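Local coordinates for charybdin (Charybdis maritima, PDB 2B7U), which belongs to the ribosome-inactivating proteins, a plant family whose fold combines a mixed beta sheet with a largely helical region, at residues 4-9 / 70-75; 39-44 / 235-240; 132-137 / 186-191. All blocks are in the same frame, centred on the assembly; numbering follows the deposited sequence.

Contact 1. Residues 4-9 / 70-75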
ATOM      1  N   LYS A   4      -8.092  -6.128 -20.337  1.00 33.61           N
ATOM      2  CA  LYS A   4      -8.641  -4.798 -19.898  1.00 32.91           C
ATOM      3  C   LYS A   4      -7.645  -4.060 -18.984  1.00 32.30           C
ATOM      4  O   LYS A   4      -7.465  -4.436 -17.825  1.00 32.88           O
ATOM      5  CB  LYS A   4     -10.007  -4.990 -19.216  1.00 33.70           C
ATOM      6  CG  LYS A   4     -10.476  -3.854 -18.309  1.00 34.74           C
ATOM      7  CD  LYS A   4     -10.522  -2.497 -19.014  1.00 37.01           C
ATOM      8  CE  LYS A   4     -11.943  -2.055 -19.306  1.00 37.84           C
ATOM      9  NZ  LYS A   4     -11.950  -0.736 -20.003  1.00 38.22           N
ATOM     10  N   ALA A   5      -7.012  -3.013 -19.515  1.00 31.39           N
ATOM     11  CA  ALA A   5      -5.980  -2.262 -18.778  1.00 30.84           C
ATOM     12  C   ALA A   5      -6.560  -1.483 -17.612  1.00 30.31           C
ATOM     13  O   ALA A   5      -7.670  -0.955 -17.699  1.00 29.71           O
ATOM     14  CB  ALA A   5      -5.232  -1.305 -19.715  1.00 30.70           C
ATOM     15  N   MET A   6      -5.803  -1.403 -16.521  1.00 28.89           N
ATOM     16  CA  MET A   6      -6.239  -0.641 -15.366  1.00 28.80           C
ATOM     17  C   MET A   6      -6.284   0.832 -15.742  1.00 28.59           C
ATOM     18  O   MET A   6      -5.408   1.341 -16.438  1.00 28.30           O
ATOM     19  CB  MET A   6      -5.363  -0.897 -14.119  1.00 28.55           C
ATOM     20  CG  MET A   6      -3.915  -0.423 -14.181  1.00 29.06           C
ATOM     21  SD  MET A   6      -2.878  -1.160 -12.871  1.00 29.77           S
ATOM     22  CE  MET A   6      -3.927  -0.883 -11.449  1.00 28.07           C
ATOM     23  N   THR A   7      -7.343   1.513 -15.330  1.00 28.86           N
ATOM     24  CA  THR A   7      -7.446   2.927 -15.656  1.00 28.60           C
ATOM     25  C   THR A   7      -6.648   3.697 -14.599  1.00 26.84           C
ATOM     26  O   THR A   7      -6.176   3.114 -13.614  1.00 26.53           O
ATOM     27  CB  THR A   7      -8.943   3.374 -15.854  1.00 29.46           C
ATOM     28  OG1 THR A   7      -9.819   2.617 -15.009  1.00 31.03           O
ATOM     29  CG2 THR A   7      -9.377   3.127 -17.288  1.00 30.74           C
ATOM     30  N   VAL A   8      -6.402   4.983 -14.839  1.00 24.15           N
ATOM     31  CA  VAL A   8      -5.777   5.827 -13.824  1.00 23.15           C
ATOM     32  C   VAL A   8      -6.771   6.895 -13.388  1.00 22.09           C
ATOM     33  O   VAL A   8      -6.991   7.881 -14.096  1.00 22.56           O
ATOM     34  CB  VAL A   8      -4.464   6.450 -14.321  1.00 22.68           C
ATOM     35  CG1 VAL A   8      -4.620   7.005 -15.680  1.00 26.19           C
ATOM     36  CG2 VAL A   8      -3.946   7.513 -13.344  1.00 22.12           C
ATOM     37  N   LYS A   9      -7.391   6.673 -12.236  1.00 21.48           N
ATOM     38  CA  LYS A   9      -8.397   7.588 -11.699  1.00 21.56           C
ATOM     39  C   LYS A   9      -7.835   8.965 -11.338  1.00 20.88           C
ATOM     40  O   LYS A   9      -8.513   9.984 -11.546  1.00 21.72           O
ATOM     41  CB  LYS A   9      -9.077   6.985 -10.461  1.00 22.24           C
ATOM     42  CG  LYS A   9      -9.877   5.657 -10.662  1.00 24.50           C
ATOM     43  CD  LYS A   9     -10.370   5.515 -12.074  1.00 24.35           C
ATOM     44  CE  LYS A   9     -11.539   4.547 -12.240  1.00 28.60           C
ATOM     45  NZ  LYS A   9     -12.376   4.917 -13.447  1.00 30.83           N
ATOM     46  N   THR A  70       7.189   7.071 -11.646  1.00 15.98           N
ATOM     47  CA  THR A  70       5.761   7.015 -11.422  1.00 15.58           C
ATOM     48  C   THR A  70       5.402   5.565 -11.172  1.00 16.10           C
ATOM     49  O   THR A  70       5.763   4.705 -11.967  1.00 14.94           O
ATOM     50  CB  THR A  70       4.966   7.537 -12.619  1.00 16.64           C
ATOM     51  OG1 THR A  70       5.375   8.887 -12.905  1.00 18.21           O
ATOM     52  CG2 THR A  70       3.477   7.510 -12.308  1.00 17.71           C
ATOM     53  N   VAL A  71       4.670   5.330 -10.084  1.00 14.66           N
ATOM     54  CA  VAL A  71       4.227   3.986  -9.726  1.00 15.21           C
ATOM     55  C   VAL A  71       2.721   3.897  -9.930  1.00 14.78           C
ATOM     56  O   VAL A  71       1.988   4.796  -9.539  1.00 15.36           O
ATOM     57  CB  VAL A  71       4.603   3.640  -8.262  1.00 15.81           C
ATOM     58  CG1 VAL A  71       4.238   2.230  -7.953  1.00 17.36           C
ATOM     59  CG2 VAL A  71       6.132   3.851  -8.060  1.00 17.68           C
ATOM     60  N   ARG A  72       2.263   2.809 -10.526  1.00 13.45           N
ATOM     61  CA  ARG A  72       0.820   2.607 -10.764  1.00 13.87           C
ATOM     62  C   ARG A  72       0.337   1.562  -9.767  1.00 13.32           C
ATOM     63  O   ARG A  72       0.931   0.510  -9.629  1.00 14.14           O
ATOM     64  CB  ARG A  72       0.575   2.123 -12.164  1.00 14.71           C
ATOM     65  CG  ARG A  72      -0.865   2.138 -12.553  1.00 16.79           C
ATOM     66  CD  ARG A  72      -1.041   2.318 -14.053  1.00 18.72           C
ATOM     67  NE  ARG A  72      -0.615   3.642 -14.528  1.00 18.86           N
ATOM     68  CZ  ARG A  72      -0.567   3.983 -15.813  1.00 20.57           C
ATOM     69  NH1 ARG A  72      -0.896   3.106 -16.757  1.00 20.45           N
ATOM     70  NH2 ARG A  72      -0.179   5.203 -16.154  1.00 22.70           N
ATOM     71  N   ILE A  73      -0.711   1.923  -9.036  1.00 12.66           N
ATOM     72  CA  ILE A  73      -1.200   1.128  -7.904  1.00 13.32           C
ATOM     73  C   ILE A  73      -2.697   0.864  -8.063  1.00 13.38           C
ATOM     74  O   ILE A  73      -3.441   1.754  -8.449  1.00 13.39           O
ATOM     75  CB  ILE A  73      -0.932   1.917  -6.603  1.00 13.67           C
ATOM     76  CG1 ILE A  73       0.577   2.173  -6.457  1.00 14.24           C
ATOM     77  CG2 ILE A  73      -1.448   1.166  -5.384  1.00 15.03           C
ATOM     78  CD1 ILE A  73       0.983   3.106  -5.337  1.00 15.88           C
ATOM     79  N   HIS A  74      -3.137  -0.335  -7.689  1.00 13.12           N
ATOM     80  CA  HIS A  74      -4.567  -0.655  -7.670  1.00 14.49           C
ATOM     81  C   HIS A  74      -5.329   0.159  -6.616  1.00 15.26           C
ATOM     82  O   HIS A  74      -4.910   0.236  -5.457  1.00 15.45           O
ATOM     83  CB  HIS A  74      -4.779  -2.129  -7.371  1.00 14.75           C
ATOM     84  CG  HIS A  74      -4.347  -3.031  -8.461  1.00 16.50           C
ATOM     85  ND1 HIS A  74      -5.185  -3.402  -9.488  1.00 16.96           N
ATOM     86  CD2 HIS A  74      -3.167  -3.652  -8.689  1.00 17.23           C
ATOM     87  CE1 HIS A  74      -4.533  -4.213 -10.306  1.00 18.44           C
ATOM     88  NE2 HIS A  74      -3.307  -4.394  -9.833  1.00 17.66           N
ATOM     89  N   ARG A  75      -6.460   0.740  -7.025  1.00 16.52           N
ATOM     90  CA  ARG A  75      -7.211   1.629  -6.154  1.00 18.22           C
ATOM     91  C   ARG A  75      -8.071   0.855  -5.181  1.00 18.94           C
ATOM     92  O   ARG A  75      -8.457   1.401  -4.145  1.00 20.88           O
ATOM     93  CB  ARG A  75      -8.061   2.611  -6.957  1.00 19.30           C
ATOM     94  CG  ARG A  75      -8.610   3.681  -6.074  1.00 21.39           C
ATOM     95  CD  ARG A  75      -9.472   4.690  -6.781  1.00 22.11           C
ATOM     96  NE  ARG A  75     -10.238   5.468  -5.810  1.00 25.15           N
ATOM     97  CZ  ARG A  75     -11.008   6.494  -6.141  1.00 26.67           C
ATOM     98  NH1 ARG A  75     -11.686   7.145  -5.199  1.00 27.21           N
ATOM     99  NH2 ARG A  75     -11.080   6.888  -7.410  1.00 28.68           N
TER
HETATM  100  O   HOH W   1      -2.777   0.821 -17.106  1.00 24.30           O
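Met6 reaches across to Arg72 and His74 with its sulfur and terminal methyl. CE stands over one face of the His74 imidazole, 3.5 Å from the ring centroid and 15° off the ring normal, which qualifies as a CH-pi contact; it lies toward the rim on the ND1 side, Met6 CE to His74 ND1 being 3.4 Å. SD follows over the same face at 4.5 Å from the centroid. It also meets the aliphatic part of Arg72, Met6 SD to Arg72 CG 3.9 Å, where the two side chains run past each other in opposite directions. The bend at chi3 (-48°) of Met6 places CE over the ring. Farther along, Lys9 CB lies 3.7 Å from Arg75 NH2, at the edge of the guanidinium. One water bridges the Met6 carbonyl and the Arg72 guanidinium, donating to Met6 O (2.8 Å) and accepting from Arg72 NH1 (3.0 Å). In the second shell, Asp59 forms a salt bridge with Arg72 NE, and a hydrogen bond links His74 NE2 to Arg81 NE. The residues leading into strand 7-15, and its start, thus meet the end of strand 67-74 at 72°; strand 56-64 lies between those strands in the mixed sheet, and Arg81 of strand 80-84 also touches Met6.

Contact 2. Residues 39-44 / 235-240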
ATOM      1  N   TYR A  39     -17.350   6.234   3.828  1.00 16.45           N
ATOM      2  CA  TYR A  39     -16.686   6.329   5.127  1.00 15.03           C
ATOM      3  C   TYR A  39     -17.426   5.534   6.184  1.00 13.66           C
ATOM      4  O   TYR A  39     -18.656   5.500   6.235  1.00 12.77           O
ATOM      5  CB  TYR A  39     -16.551   7.798   5.571  1.00 14.70           C
ATOM      6  CG  TYR A  39     -15.582   8.573   4.754  1.00 15.08           C
ATOM      7  CD1 TYR A  39     -15.968   9.181   3.542  1.00 16.02           C
ATOM      8  CD2 TYR A  39     -14.275   8.759   5.187  1.00 14.30           C
ATOM      9  CE1 TYR A  39     -15.059   9.910   2.780  1.00 17.05           C
ATOM     10  CE2 TYR A  39     -13.360   9.485   4.432  1.00 16.19           C
ATOM     11  CZ  TYR A  39     -13.758  10.056   3.222  1.00 17.69           C
ATOM     12  OH  TYR A  39     -12.844  10.774   2.490  1.00 19.47           O
ATOM     13  N   LEU A  40     -16.652   4.900   7.059  1.00 12.84           N
ATOM     14  CA  LEU A  40     -17.148   4.193   8.181  1.00 12.49           C
ATOM     15  C   LEU A  40     -16.532   4.778   9.465  1.00 12.69           C
ATOM     16  O   LEU A  40     -15.342   4.662   9.660  1.00 12.06           O
ATOM     17  CB  LEU A  40     -16.781   2.716   8.046  1.00 12.90           C
ATOM     18  CG  LEU A  40     -17.230   1.905   9.253  1.00 13.81           C
ATOM     19  CD1 LEU A  40     -18.702   2.007   9.477  1.00 13.94           C
ATOM     20  CD2 LEU A  40     -16.812   0.428   9.169  1.00 14.78           C
ATOM     21  N   HIS A  41     -17.299   5.462  10.288  1.00 11.66           N
ATOM     22  CA  HIS A  41     -16.791   6.077  11.522  1.00 12.55           C
ATOM     23  C   HIS A  41     -15.568   6.934  11.255  1.00 12.49           C
ATOM     24  O   HIS A  41     -14.590   6.910  12.019  1.00 13.87           O
ATOM     25  CB  HIS A  41     -16.526   5.033  12.595  1.00 13.07           C
ATOM     26  CG  HIS A  41     -17.742   4.242  12.916  1.00 15.02           C
ATOM     27  ND1 HIS A  41     -17.764   2.862  12.976  1.00 21.00           N
ATOM     28  CD2 HIS A  41     -19.014   4.648  13.092  1.00 15.24           C
ATOM     29  CE1 HIS A  41     -19.000   2.464  13.234  1.00 19.17           C
ATOM     30  NE2 HIS A  41     -19.777   3.529  13.301  1.00 20.63           N
ATOM     31  N   GLY A  42     -15.636   7.680  10.170  1.00 11.22           N
ATOM     32  CA  GLY A  42     -14.600   8.619   9.759  1.00 12.07           C
ATOM     33  C   GLY A  42     -13.435   8.037   8.990  1.00 12.13           C
ATOM     34  O   GLY A  42     -12.547   8.790   8.563  1.00 14.50           O
ATOM     35  N   VAL A  43     -13.430   6.718   8.810  1.00 11.89           N
ATOM     36  CA  VAL A  43     -12.345   6.051   8.098  1.00 12.18           C
ATOM     37  C   VAL A  43     -12.779   5.702   6.665  1.00 12.49           C
ATOM     38  O   VAL A  43     -13.841   5.087   6.454  1.00 13.19           O
ATOM     39  CB  VAL A  43     -11.785   4.845   8.884  0.50 12.74           C
ATOM     40  CG1 VAL A  43     -12.853   3.997   9.404  0.50 14.97           C
ATOM     41  CG2 VAL A  43     -10.748   4.050   8.048  0.50  8.05           C
ATOM     42  N   PRO A  44     -11.957   6.073   5.688  1.00 13.84           N
ATOM     43  CA  PRO A  44     -12.343   5.834   4.318  1.00 13.32           C
ATOM     44  C   PRO A  44     -12.387   4.336   3.978  1.00 14.11           C
ATOM     45  O   PRO A  44     -11.569   3.564   4.494  1.00 14.48           O
ATOM     46  CB  PRO A  44     -11.243   6.543   3.512  1.00 14.31           C
ATOM     47  CG  PRO A  44     -10.126   6.740   4.451  1.00 14.70           C
ATOM     48  CD  PRO A  44     -10.685   6.794   5.814  1.00 13.82           C
ATOM     49  N   GLU A 235     -12.675  -0.993  18.025  1.00 18.36           N
ATOM     50  CA  GLU A 235     -11.300  -0.844  18.482  1.00 18.83           C
ATOM     51  C   GLU A 235     -10.342  -1.248  17.379  1.00 16.66           C
ATOM     52  O   GLU A 235      -9.285  -0.650  17.224  1.00 17.43           O
ATOM     53  CB  GLU A 235     -11.031  -1.694  19.711  1.00 18.57           C
ATOM     54  CG  GLU A 235     -11.707  -1.249  20.956  1.00 22.55           C
ATOM     55  CD  GLU A 235     -11.580  -2.315  22.026  1.00 23.98           C
ATOM     56  OE1 GLU A 235     -10.759  -2.136  22.959  1.00 33.60           O
ATOM     57  OE2 GLU A 235     -12.276  -3.347  21.914  1.00 30.39           O
ATOM     58  N   LEU A 236     -10.711  -2.262  16.609  1.00 14.19           N
ATOM     59  CA  LEU A 236      -9.837  -2.694  15.505  1.00 13.42           C
ATOM     60  C   LEU A 236      -9.743  -1.606  14.426  1.00 13.58           C
ATOM     61  O   LEU A 236      -8.660  -1.328  13.862  1.00 13.65           O
ATOM     62  CB  LEU A 236     -10.340  -4.009  14.943  1.00 13.78           C
ATOM     63  CG  LEU A 236      -9.441  -4.694  13.926  1.00 14.58           C
ATOM     64  CD1 LEU A 236      -8.067  -5.065  14.537  1.00 15.29           C
ATOM     65  CD2 LEU A 236     -10.111  -5.889  13.389  1.00 13.34           C
ATOM     66  N   LEU A 237     -10.885  -0.975  14.139  1.00 13.79           N
ATOM     67  CA  LEU A 237     -10.952   0.057  13.103  1.00 14.55           C
ATOM     68  C   LEU A 237      -9.987   1.230  13.374  1.00 14.07           C
ATOM     69  O   LEU A 237      -9.468   1.841  12.445  1.00 14.42           O
ATOM     70  CB  LEU A 237     -12.401   0.561  12.943  1.00 14.73           C
ATOM     71  CG  LEU A 237     -12.623   1.626  11.866  1.00 15.54           C
ATOM     72  CD1 LEU A 237     -12.142   1.151  10.485  1.00 15.85           C
ATOM     73  CD2 LEU A 237     -14.096   2.049  11.847  1.00 16.91           C
ATOM     74  N   ASN A 238      -9.737   1.509  14.655  1.00 15.22           N
ATOM     75  CA  ASN A 238      -8.825   2.581  15.069  1.00 16.14           C
ATOM     76  C   ASN A 238      -7.411   2.380  14.532  1.00 15.19           C
ATOM     77  O   ASN A 238      -6.655   3.362  14.360  1.00 16.97           O
ATOM     78  CB  ASN A 238      -8.769   2.666  16.589  1.00 17.14           C
ATOM     79  CG  ASN A 238      -9.996   3.331  17.221  1.00 21.92           C
ATOM     80  OD1 ASN A 238     -10.190   3.209  18.438  1.00 29.15           O
ATOM     81  ND2 ASN A 238     -10.820   4.039  16.423  1.00 23.62           N
ATOM     82  N   PHE A 239      -7.035   1.132  14.249  1.00 13.12           N
ATOM     83  CA  PHE A 239      -5.718   0.850  13.649  1.00 12.84           C
ATOM     84  C   PHE A 239      -5.638   1.167  12.161  1.00 12.29           C
ATOM     85  O   PHE A 239      -4.534   1.376  11.642  1.00 13.21           O
ATOM     86  CB  PHE A 239      -5.339  -0.627  13.841  1.00 13.90           C
ATOM     87  CG  PHE A 239      -5.011  -0.986  15.255  1.00 14.24           C
ATOM     88  CD1 PHE A 239      -6.023  -1.266  16.162  1.00 15.46           C
ATOM     89  CD2 PHE A 239      -3.685  -1.014  15.690  1.00 13.96           C
ATOM     90  CE1 PHE A 239      -5.728  -1.591  17.494  1.00 16.90           C
ATOM     91  CE2 PHE A 239      -3.382  -1.356  17.019  1.00 16.15           C
ATOM     92  CZ  PHE A 239      -4.423  -1.642  17.913  1.00 16.12           C
ATOM     93  N   LEU A 240      -6.770   1.162  11.459  1.00 11.99           N
ATOM     94  CA  LEU A 240      -6.743   1.277  10.006  1.00 12.17           C
ATOM     95  C   LEU A 240      -6.887   2.710   9.528  1.00 12.60           C
ATOM     96  O   LEU A 240      -7.679   3.484  10.037  1.00 13.19           O
ATOM     97  CB  LEU A 240      -7.848   0.438   9.345  1.00 13.18           C
ATOM     98  CG  LEU A 240      -7.499  -1.041   9.170  1.00 15.22           C
ATOM     99  CD1 LEU A 240      -7.362  -1.765  10.491  1.00 14.96           C
ATOM    100  CD2 LEU A 240      -8.463  -1.804   8.256  1.00 16.30           C
TER
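A tight beta hairpin, strands 38-40 and 43-45, meets Leu237 of helix 233-237 and the type I turn from Leu237 to Leu240, with Leu40 and His41 gathered round the end of the Leu237 side chain. CG of Leu237 is anti to its backbone N (chi1 -179°), which extends it from the helix backbone toward the hairpin. The contact rests on the methyl CD2. Leu237 CD2 lies 3.6 Å from the carbonyl O of Leu40 and packs against the Leu40 side chain as well. From His41 CB, Leu237 CD2 is 3.9 Å away. The same methyl comes up to the His41 ring at its edge, near the ring plane, while Leu40 CD1 stands over one face of that imidazole. The approach of Leu237 to Val43 is doubtful in detail, because Val43 CG1 is modelled too close to Leu237 CD1 and the valine has a second conformer.

The hairpin is closed by a type I' turn from Leu40 to Val43. Its His41 and Gly42 both have positive phi (52° and 83°), as that turn requires, and paired backbone bonds hold its ends, Leu40 N to Val43 O and Val43 N to Leu40 O, each 2.9 Å. On the facing segment the type I turn is marked by Leu240 N to Leu237 O at 3.0 Å. Val243, in the loop that follows, touches both Val43 and Leu237, and Leu40 also packs on Ile209 and Asn213 of helix 202-214.

Contact 3. Residues 132-137 / 186-191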
ATOM      1  N   SER A 132      15.863  -0.299   5.113  1.00 22.19           N
ATOM      2  CA  SER A 132      15.643   0.964   5.807  1.00 22.17           C
ATOM      3  C   SER A 132      14.566   1.766   5.119  1.00 21.61           C
ATOM      4  O   SER A 132      14.488   1.774   3.889  1.00 20.99           O
ATOM      5  CB  SER A 132      16.933   1.794   5.867  1.00 22.81           C
ATOM      6  OG  SER A 132      16.676   3.030   6.524  1.00 25.28           O
ATOM      7  N   TYR A 133      13.737   2.450   5.923  1.00 20.37           N
ATOM      8  CA  TYR A 133      12.572   3.185   5.420  1.00 20.52           C
ATOM      9  C   TYR A 133      12.556   4.635   5.871  1.00 21.03           C
ATOM     10  O   TYR A 133      11.547   5.139   6.356  1.00 24.15           O
ATOM     11  CB  TYR A 133      11.290   2.511   5.880  1.00 19.60           C
ATOM     12  CG  TYR A 133      11.205   1.079   5.461  1.00 18.79           C
ATOM     13  CD1 TYR A 133      11.308   0.050   6.387  1.00 19.30           C
ATOM     14  CD2 TYR A 133      10.994   0.745   4.143  1.00 16.90           C
ATOM     15  CE1 TYR A 133      11.220  -1.264   5.983  1.00 18.21           C
ATOM     16  CE2 TYR A 133      10.895  -0.560   3.743  1.00 16.92           C
ATOM     17  CZ  TYR A 133      11.001  -1.566   4.668  1.00 16.97           C
ATOM     18  OH  TYR A 133      10.925  -2.866   4.252  1.00 16.63           O
ATOM     19  N   ASN A 134      13.691   5.305   5.756  1.00 20.43           N
ATOM     20  CA  ASN A 134      13.745   6.718   6.090  1.00 19.63           C
ATOM     21  C   ASN A 134      13.770   7.564   4.805  1.00 18.50           C
ATOM     22  O   ASN A 134      13.639   7.044   3.696  1.00 17.49           O
ATOM     23  CB  ASN A 134      14.907   7.012   7.039  1.00 20.59           C
ATOM     24  CG  ASN A 134      16.256   6.729   6.437  1.00 20.92           C
ATOM     25  OD1 ASN A 134      16.380   6.407   5.255  1.00 20.42           O
ATOM     26  ND2 ASN A 134      17.299   6.874   7.255  1.00 26.00           N
ATOM     27  N   LYS A 135      13.957   8.872   4.949  1.00 18.80           N
ATOM     28  CA  LYS A 135      13.965   9.770   3.801  1.00 18.46           C
ATOM     29  C   LYS A 135      15.108   9.440   2.842  1.00 18.58           C
ATOM     30  O   LYS A 135      14.941   9.439   1.622  1.00 17.92           O
ATOM     31  CB  LYS A 135      14.085  11.219   4.287  1.00 18.43           C
ATOM     32  CG  LYS A 135      14.044  12.280   3.220  1.00 19.09           C
ATOM     33  CD  LYS A 135      14.133  13.639   3.877  1.00 19.96           C
ATOM     34  CE  LYS A 135      14.148  14.778   2.887  1.00 22.50           C
ATOM     35  NZ  LYS A 135      14.136  16.103   3.604  1.00 22.75           N
ATOM     36  N   ASN A 136      16.279   9.160   3.403  1.00 17.97           N
ATOM     37  CA  ASN A 136      17.423   8.775   2.578  1.00 18.70           C
ATOM     38  C   ASN A 136      17.119   7.519   1.757  1.00 18.33           C
ATOM     39  O   ASN A 136      17.486   7.442   0.590  1.00 17.37           O
ATOM     40  CB  ASN A 136      18.679   8.589   3.431  1.00 19.68           C
ATOM     41  CG  ASN A 136      19.238   9.913   3.976  1.00 22.06           C
ATOM     42  OD1 ASN A 136      19.822   9.940   5.053  1.00 28.75           O
ATOM     43  ND2 ASN A 136      19.071  10.996   3.230  1.00 23.96           N
ATOM     44  N   ALA A 137      16.415   6.549   2.348  1.00 17.35           N
ATOM     45  CA  ALA A 137      16.062   5.317   1.623  1.00 17.80           C
ATOM     46  C   ALA A 137      15.057   5.596   0.508  1.00 16.91           C
ATOM     47  O   ALA A 137      15.121   4.994  -0.570  1.00 16.49           O
ATOM     48  CB  ALA A 137      15.538   4.260   2.574  1.00 18.46           C
ATOM     49  N   GLU A 186      20.210   7.706  10.713  1.00 35.65           N
ATOM     50  CA  GLU A 186      20.420   6.272  10.879  1.00 36.13           C
ATOM     51  C   GLU A 186      19.221   5.525  10.299  1.00 35.64           C
ATOM     52  O   GLU A 186      18.153   6.116  10.114  1.00 35.24           O
ATOM     53  CB  GLU A 186      20.596   5.908  12.361  1.00 36.30           C
ATOM     54  CG  GLU A 186      22.015   6.148  12.925  1.00 37.36           C
ATOM     55  CD  GLU A 186      22.249   5.457  14.273  1.00 38.12           C
ATOM     56  OE1 GLU A 186      21.695   4.351  14.496  1.00 41.33           O
ATOM     57  OE2 GLU A 186      22.996   6.016  15.114  1.00 40.27           O
ATOM     58  N   PRO A 187      19.398   4.230  10.000  1.00 35.32           N
ATOM     59  CA  PRO A 187      18.308   3.408   9.479  1.00 34.94           C
ATOM     60  C   PRO A 187      17.046   3.402  10.343  1.00 34.40           C
ATOM     61  O   PRO A 187      17.116   3.429  11.580  1.00 34.08           O
ATOM     62  CB  PRO A 187      18.917   2.002   9.446  1.00 35.25           C
ATOM     63  CG  PRO A 187      20.362   2.227   9.304  1.00 35.13           C
ATOM     64  CD  PRO A 187      20.644   3.451  10.118  1.00 35.52           C
ATOM     65  N   VAL A 188      15.902   3.372   9.668  1.00 33.61           N
ATOM     66  CA  VAL A 188      14.615   3.248  10.316  1.00 32.89           C
ATOM     67  C   VAL A 188      14.087   1.894   9.903  1.00 31.96           C
ATOM     68  O   VAL A 188      13.841   1.672   8.719  1.00 31.62           O
ATOM     69  CB  VAL A 188      13.656   4.344   9.841  1.00 32.83           C
ATOM     70  CG1 VAL A 188      12.252   4.126  10.405  1.00 33.19           C
ATOM     71  CG2 VAL A 188      14.203   5.710  10.232  1.00 33.27           C
ATOM     72  N   LYS A 189      13.964   0.982  10.861  1.00 31.58           N
ATOM     73  CA  LYS A 189      13.408  -0.344  10.578  1.00 31.11           C
ATOM     74  C   LYS A 189      11.919  -0.379  10.885  1.00 29.66           C
ATOM     75  O   LYS A 189      11.415   0.420  11.681  1.00 30.43           O
ATOM     76  CB  LYS A 189      14.115  -1.446  11.381  1.00 31.36           C
ATOM     77  CG  LYS A 189      13.739  -1.530  12.866  1.00 32.32           C
ATOM     78  CD  LYS A 189      13.986  -2.930  13.423  0.65 32.42           C
ATOM     79  CE  LYS A 189      13.732  -3.005  14.926  0.65 32.37           C
ATOM     80  NZ  LYS A 189      12.325  -2.710  15.313  0.65 32.27           N
ATOM     81  N   LEU A 190      11.226  -1.318  10.256  1.00 26.77           N
ATOM     82  CA  LEU A 190       9.822  -1.562  10.549  1.00 25.35           C
ATOM     83  C   LEU A 190       9.750  -2.542  11.718  1.00 23.65           C
ATOM     84  O   LEU A 190      10.327  -3.613  11.622  1.00 23.05           O
ATOM     85  CB  LEU A 190       9.168  -2.178   9.321  1.00 25.08           C
ATOM     86  CG  LEU A 190       7.695  -2.575   9.418  1.00 26.95           C
ATOM     87  CD1 LEU A 190       6.794  -1.362   9.263  1.00 27.61           C
ATOM     88  CD2 LEU A 190       7.383  -3.608   8.367  1.00 26.23           C
ATOM     89  N   PRO A 191       9.057  -2.184  12.820  1.00 21.91           N
ATOM     90  CA  PRO A 191       8.882  -3.136  13.915  1.00 21.93           C
ATOM     91  C   PRO A 191       8.185  -4.410  13.446  1.00 21.51           C
ATOM     92  O   PRO A 191       7.277  -4.338  12.638  1.00 20.89           O
ATOM     93  CB  PRO A 191       8.009  -2.372  14.911  1.00 21.62           C
ATOM     94  CG  PRO A 191       8.261  -0.936  14.600  1.00 22.13           C
ATOM     95  CD  PRO A 191       8.440  -0.883  13.138  1.00 22.51           C
TER
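Tyr133 and Leu190 cross obliquely, ring carbon CE1 of Tyr133 lying 4.0 Å from Leu190 CB, while the backbone N of the same tyrosine donates to Val188 O at 2.9 Å. That bond is fairly straight (153° at the hydrogen) and reaches the oxygen in the carbonyl plane. Val188 returns the link through its own N, which donates to Ser132 OG, 3.3 Å away. Asn134 divides its carboxamide between two bonds. ND2 makes a weak one to Glu186 O, bent to 126° at the hydrogen, and OD1 accepts from Ala137 N at 2.9 Å. The latter is an N-cap bond, with Asn134 immediately preceding helix 135-147; CG sits between the backbone N and the carbonyl carbon (chi1 63°), which brings the carboxamide back to the helix start. One side chain thus caps a helix and reaches the extended loop between helices 172-180 and 192-199. Beside these bonds, Asn134 CB rests on Val188 CG2 at 3.5 Å. Around this, the Tyr133 ring meets that of Phe178, and its OH is hydrogen-bonded to Ile128 O; Ile159, Gln163 and Met164 of helix 151-170 touch the tyrosine, and Leu190 also packs on Gln163.

In the fold
The three contacts are well separated: centres lie 25 Å apart for contacts 1 and 2, and 27 Å for contact 3 from either of them. Nearest atoms are about 9 Å apart between contacts 1 and 2 and about 12 Å in the other two pairings, so none touches another. Contacts 1 and 3 fall on opposite sides of the chain's centre, the former on the mixed sheet and the latter among helices. Along the chain, contact 1 closes before contact 3 opens, contact 3 is nested within the loop closed by contact 2, and contacts 1 and 2 alternate their segments, because 39-44 falls between 4-9 and 70-75 and 235-240 lies after 70-75.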